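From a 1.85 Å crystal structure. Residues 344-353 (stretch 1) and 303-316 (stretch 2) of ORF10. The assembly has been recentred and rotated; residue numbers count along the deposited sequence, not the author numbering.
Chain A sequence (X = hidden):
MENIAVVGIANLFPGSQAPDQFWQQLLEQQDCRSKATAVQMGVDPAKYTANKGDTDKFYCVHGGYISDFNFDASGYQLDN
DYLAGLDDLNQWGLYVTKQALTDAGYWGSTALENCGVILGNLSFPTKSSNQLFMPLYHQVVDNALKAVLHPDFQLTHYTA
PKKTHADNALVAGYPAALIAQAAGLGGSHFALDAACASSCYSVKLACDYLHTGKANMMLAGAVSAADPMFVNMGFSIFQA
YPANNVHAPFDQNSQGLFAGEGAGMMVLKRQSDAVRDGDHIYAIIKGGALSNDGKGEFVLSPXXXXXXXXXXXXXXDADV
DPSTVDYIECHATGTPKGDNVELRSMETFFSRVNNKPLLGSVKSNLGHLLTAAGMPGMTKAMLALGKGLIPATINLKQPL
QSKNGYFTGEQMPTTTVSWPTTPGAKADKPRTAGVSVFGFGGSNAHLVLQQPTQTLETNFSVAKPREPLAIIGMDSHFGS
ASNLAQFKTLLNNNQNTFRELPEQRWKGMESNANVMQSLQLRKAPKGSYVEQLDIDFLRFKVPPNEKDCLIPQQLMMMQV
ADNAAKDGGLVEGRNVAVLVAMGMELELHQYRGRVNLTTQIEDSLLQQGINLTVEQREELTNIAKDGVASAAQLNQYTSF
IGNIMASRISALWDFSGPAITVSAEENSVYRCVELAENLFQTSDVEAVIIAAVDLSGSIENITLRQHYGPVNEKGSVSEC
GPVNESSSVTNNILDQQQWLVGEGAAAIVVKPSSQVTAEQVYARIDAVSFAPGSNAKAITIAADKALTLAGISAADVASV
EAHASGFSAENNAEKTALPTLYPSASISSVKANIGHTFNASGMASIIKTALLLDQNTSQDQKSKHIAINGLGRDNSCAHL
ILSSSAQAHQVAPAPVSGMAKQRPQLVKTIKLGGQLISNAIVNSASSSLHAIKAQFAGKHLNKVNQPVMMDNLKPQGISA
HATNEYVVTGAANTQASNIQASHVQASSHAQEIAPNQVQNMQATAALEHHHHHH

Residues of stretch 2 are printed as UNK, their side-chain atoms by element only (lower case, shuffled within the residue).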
# COMPACT_ATOMS: atom_id res chain seq x y z
N ARG A 344 -25.65 -14.58 -1.49
CA ARG A 344 -25.82 -15.67 -0.53
C ARG A 344 -25.55 -15.20 0.89
O ARG A 344 -26.33 -15.50 1.81
CB ARG A 344 -24.91 -16.84 -0.89
CG ARG A 344 -24.84 -17.94 0.16
CD ARG A 344 -24.06 -19.14 -0.32
NE ARG A 344 -24.02 -20.23 0.67
CZ ARG A 344 -23.12 -21.20 0.69
NH1 ARG A 344 -22.16 -21.25 -0.23
NH2 ARG A 344 -23.15 -22.14 1.63
N SER A 345 -24.46 -14.45 1.08
CA SER A 345 -24.12 -13.91 2.39
C SER A 345 -25.24 -13.07 2.95
O SER A 345 -25.61 -13.19 4.12
CB SER A 345 -22.84 -13.08 2.30
OG SER A 345 -21.75 -13.90 1.95
N MET A 346 -25.79 -12.17 2.13
CA MET A 346 -26.86 -11.31 2.62
C MET A 346 -28.12 -12.10 2.90
O MET A 346 -28.86 -11.79 3.84
CB MET A 346 -27.13 -10.21 1.61
CG MET A 346 -25.95 -9.29 1.38
SD MET A 346 -26.50 -7.72 0.71
CE MET A 346 -26.54 -8.21 -1.03
N GLU A 347 -28.39 -13.12 2.09
CA GLU A 347 -29.55 -13.98 2.34
C GLU A 347 -29.40 -14.69 3.68
O GLU A 347 -30.32 -14.67 4.51
CB GLU A 347 -29.71 -14.99 1.20
CG GLU A 347 -30.61 -16.17 1.55
CD GLU A 347 -30.57 -17.23 0.47
OE1 GLU A 347 -31.18 -17.00 -0.60
OE2 GLU A 347 -29.93 -18.28 0.70
N THR A 348 -28.23 -15.27 3.92
CA THR A 348 -27.98 -15.98 5.17
C THR A 348 -28.22 -15.08 6.38
O THR A 348 -28.88 -15.48 7.34
CB THR A 348 -26.56 -16.52 5.18
OG1 THR A 348 -26.42 -17.49 4.13
CG2 THR A 348 -26.22 -17.14 6.53
N PHE A 349 -27.71 -13.85 6.33
CA PHE A 349 -27.73 -12.98 7.50
C PHE A 349 -29.08 -12.32 7.71
O PHE A 349 -29.66 -12.40 8.80
CB PHE A 349 -26.63 -11.91 7.38
CG PHE A 349 -26.53 -10.99 8.56
CD1 PHE A 349 -26.04 -11.45 9.78
CD2 PHE A 349 -26.93 -9.67 8.45
CE1 PHE A 349 -25.96 -10.60 10.87
CE2 PHE A 349 -26.83 -8.82 9.53
CZ PHE A 349 -26.34 -9.28 10.74
N PHE A 350 -29.62 -11.65 6.68
CA PHE A 350 -30.83 -10.87 6.89
C PHE A 350 -32.09 -11.73 6.96
O PHE A 350 -33.11 -11.27 7.51
CB PHE A 350 -30.97 -9.81 5.80
CG PHE A 350 -30.02 -8.67 5.98
CD1 PHE A 350 -30.28 -7.68 6.92
CD2 PHE A 350 -28.85 -8.60 5.24
CE1 PHE A 350 -29.41 -6.63 7.10
CE2 PHE A 350 -27.96 -7.56 5.43
CZ PHE A 350 -28.24 -6.57 6.36
N SER A 351 -32.06 -12.96 6.46
CA SER A 351 -33.22 -13.83 6.65
C SER A 351 -33.43 -14.19 8.11
O SER A 351 -34.56 -14.52 8.49
CB SER A 351 -33.09 -15.08 5.78
OG SER A 351 -32.09 -15.96 6.25
N ARG A 352 -32.40 -14.08 8.96
CA ARG A 352 -32.54 -14.34 10.39
C ARG A 352 -33.51 -13.37 11.05
O ARG A 352 -34.08 -13.69 12.11
CB ARG A 352 -31.19 -14.25 11.10
CG ARG A 352 -30.17 -15.25 10.63
CD ARG A 352 -28.76 -14.91 11.15
NE ARG A 352 -27.79 -15.88 10.65
CZ ARG A 352 -26.48 -15.82 10.86
NH1 ARG A 352 -25.96 -14.83 11.58
NH2 ARG A 352 -25.69 -16.76 10.36
N VAL A 353 -33.69 -12.18 10.48
CA VAL A 353 -34.60 -11.18 11.01
C VAL A 353 -35.72 -10.88 10.03
O VAL A 353 -36.49 -9.95 10.25
CB VAL A 353 -33.85 -9.89 11.39
CG1 VAL A 353 -32.93 -10.15 12.59
CG2 VAL A 353 -33.07 -9.34 10.19
N UNK A 303 -15.30 -15.60 0.21
CA UNK A 303 -15.74 -16.67 1.10
C UNK A 303 -16.96 -16.17 1.86
O UNK A 303 -16.88 -15.18 2.59
c UNK A 303 -14.89 -18.37 2.80
n UNK A 303 -13.82 -19.10 3.12
o UNK A 303 -16.04 -18.71 3.09
c UNK A 303 -14.62 -17.06 2.06
N UNK A 304 -18.09 -16.85 1.69
CA UNK A 304 -19.30 -16.37 2.35
C UNK A 304 -19.15 -16.35 3.87
O UNK A 304 -19.77 -15.51 4.54
c UNK A 304 -20.37 -18.65 2.38
c UNK A 304 -20.51 -17.20 1.92
o UNK A 304 -21.71 -16.63 2.47
N UNK A 305 -18.31 -17.22 4.45
CA UNK A 305 -18.21 -17.25 5.91
C UNK A 305 -17.65 -15.94 6.47
O UNK A 305 -18.13 -15.44 7.49
c UNK A 305 -15.85 -18.31 6.11
c UNK A 305 -17.35 -18.43 6.38
n UNK A 305 -13.03 -19.30 7.63
c UNK A 305 -15.08 -19.63 6.29
c UNK A 305 -14.46 -19.75 7.66
N UNK A 306 -16.65 -15.35 5.80
CA UNK A 306 -16.12 -14.08 6.26
C UNK A 306 -17.09 -12.94 6.08
O UNK A 306 -17.08 -11.98 6.86
N UNK A 307 -17.92 -13.00 5.03
CA UNK A 307 -18.89 -11.93 4.80
C UNK A 307 -20.00 -11.94 5.84
O UNK A 307 -20.38 -10.89 6.36
c UNK A 307 -18.36 -12.00 2.31
n UNK A 307 -18.05 -11.89 -0.10
c UNK A 307 -18.92 -12.10 0.90
o UNK A 307 -20.11 -12.37 0.71
c UNK A 307 -19.47 -12.05 3.39
N UNK A 308 -20.58 -13.11 6.12
CA UNK A 308 -21.56 -13.18 7.20
C UNK A 308 -20.92 -12.70 8.51
O UNK A 308 -21.53 -11.93 9.26
c UNK A 308 -22.96 -14.76 8.61
c UNK A 308 -22.11 -14.62 7.33
c UNK A 308 -22.93 -14.98 6.08
N UNK A 309 -19.67 -13.10 8.77
CA UNK A 309 -19.02 -12.69 10.01
C UNK A 309 -18.92 -11.17 10.12
O UNK A 309 -19.19 -10.60 11.18
c UNK A 309 -17.64 -13.33 10.13
c UNK A 309 -17.47 -13.36 12.69
c UNK A 309 -15.39 -13.47 11.23
c UNK A 309 -16.81 -12.92 11.35
N UNK A 310 -18.53 -10.48 9.04
CA UNK A 310 -18.40 -9.03 9.17
C UNK A 310 -19.76 -8.37 9.39
O UNK A 310 -19.86 -7.36 10.10
c UNK A 310 -16.99 -7.11 8.37
c UNK A 310 -18.56 -8.19 6.76
c UNK A 310 -17.64 -8.42 7.96
N UNK A 311 -20.84 -8.93 8.82
CA UNK A 311 -22.18 -8.42 9.11
C UNK A 311 -22.49 -8.55 10.60
O UNK A 311 -22.98 -7.61 11.22
c UNK A 311 -23.12 -8.96 4.05
c UNK A 311 -23.25 -9.18 8.32
c UNK A 311 -23.52 -10.18 6.05
c UNK A 311 -23.18 -9.08 6.82
c UNK A 311 -23.50 -10.12 4.69
o UNK A 311 -23.07 -8.95 2.68
c UNK A 311 -22.81 -7.91 6.18
c UNK A 311 -22.76 -7.84 4.79
N UNK A 312 -22.25 -9.74 11.16
CA UNK A 312 -22.53 -9.96 12.57
C UNK A 312 -21.76 -8.96 13.43
O UNK A 312 -22.34 -8.29 14.29
o UNK A 312 -21.32 -13.99 12.80
c UNK A 312 -23.05 -12.43 12.31
c UNK A 312 -22.50 -13.83 12.41
o UNK A 312 -23.25 -14.79 12.09
c UNK A 312 -22.17 -11.39 12.97
N UNK A 313 -20.46 -8.80 13.15
CA UNK A 313 -19.62 -7.89 13.93
C UNK A 313 -20.06 -6.45 13.76
O UNK A 313 -19.96 -5.67 14.72
c UNK A 313 -18.14 -8.05 13.53
n UNK A 313 -13.55 -10.25 12.60
c UNK A 313 -16.04 -9.40 13.52
c UNK A 313 -14.12 -10.94 13.58
c UNK A 313 -17.51 -9.36 13.94
n UNK A 313 -13.52 -12.00 14.09
n UNK A 313 -15.31 -10.55 14.04
N UNK A 314 -20.56 -6.07 12.58
CA UNK A 314 -20.89 -4.67 12.33
C UNK A 314 -22.16 -4.25 13.07
O UNK A 314 -22.21 -3.16 13.65
c UNK A 314 -21.07 -4.43 10.82
N UNK A 315 -23.21 -5.07 13.01
CA UNK A 315 -24.45 -4.68 13.67
C UNK A 315 -24.33 -4.79 15.18
O UNK A 315 -24.93 -3.99 15.91
c UNK A 315 -25.52 -5.04 9.32
o UNK A 315 -26.40 -3.32 7.91
c UNK A 315 -26.23 -3.86 9.17
c UNK A 315 -25.89 -4.95 11.71
c UNK A 315 -26.77 -3.21 10.28
c UNK A 315 -25.63 -5.48 13.09
c UNK A 315 -25.34 -5.56 10.59
c UNK A 315 -26.59 -3.75 11.53
N UNK A 316 -23.52 -5.73 15.67
CA UNK A 316 -23.17 -5.71 17.09
C UNK A 316 -22.43 -4.42 17.46
O UNK A 316 -22.72 -3.80 18.48
c UNK A 316 -22.32 -6.93 17.43
O HOH W 1 -23.80 -17.91 3.59
O HOH W 2 -22.98 -17.25 11.04

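Position 303 carries two carbons, the second bearing one oxygen and one nitrogen, and stays clear of stretch 1; its oxygen accepts from the backbone N of position 305. This is Asn303, the N-cap of the helix; Asn303 OD1 lies 3.0 Å from the backbone N of position 305. At 304 one carbon holds an oxygen and a methyl, the oxygen 2.8 Å from Ser345 OG, which makes it Thr304; its CG2 lies over one face of the Arg344 guanidinium, and a water bridges its OG1 to Thr348 OG1. Position 305, four carbons in a row ending in nitrogen, points away and is Lys305. No side-chain atom follows CA at 306, hence Gly306.

At position 307 three carbons, the third carrying one oxygen and one nitrogen, make a carboxamide on a two-carbon arm, so the residue is Gln307; Ser345 OG donates to Gln307 OE1 at 2.6 Å. One carbon bearing two others at 308 identifies Val308, whose CG2 lies 4.0 Å from Thr348 CG2 and whose CG1 lies 3.8 Å from Arg352 NH2. Position 309, four carbons forked at the second, is Leu309, directed away; 310, again one carbon carrying two, is Val310, out of reach.

Position 311 shows a carbon and a six-carbon ring bearing an oxygen: Tyr311. Its CB sits almost on the normal of the Phe349 ring, 3.6 Å from the centroid, a CH-pi contact, while its OH comes 3.2 Å from Met346 CG. Three carbons, the last with two oxygens, mark 312 as Glu312; its OE2 forms a salt bridge with Arg352 NH1 at 2.8 Å, nearly linear at the hydrogen. A water donates to this same OE2 and accepts from Arg352 NH2. Position 313, three carbons, a nitrogen and a carbon with two more nitrogens, is Arg313, turned to partners elsewhere in the structure. Position 314 has a single side-chain carbon, directed toward stretch 1 but not touching it, and is Ala314. Position 315 has one carbon and then a ring of six carbons bearing one oxygen, and is Tyr315, its CD2 3.7 Å from Phe349 CE2 and its OH at the edge of the Phe350 ring. A single carbon at 316, out of reach, gives Ala316.

The two helices cross at -44° with axes 8.9 Å apart at closest approach. Near the start of the second helix, Ser345 fits as a small knob among Thr304, Gln307, Val308 and Tyr311, close enough for its hydroxyl to meet polar partners. Farther along, Phe349 packs against Tyr311, Glu312 and Tyr315, giving the contact an aromatic centre, and the Arg352–Glu312 salt bridge, bridged also by a water, adds a charged link beside it.

Stretch 2 (303-316) NTKGQVLVYERAYA
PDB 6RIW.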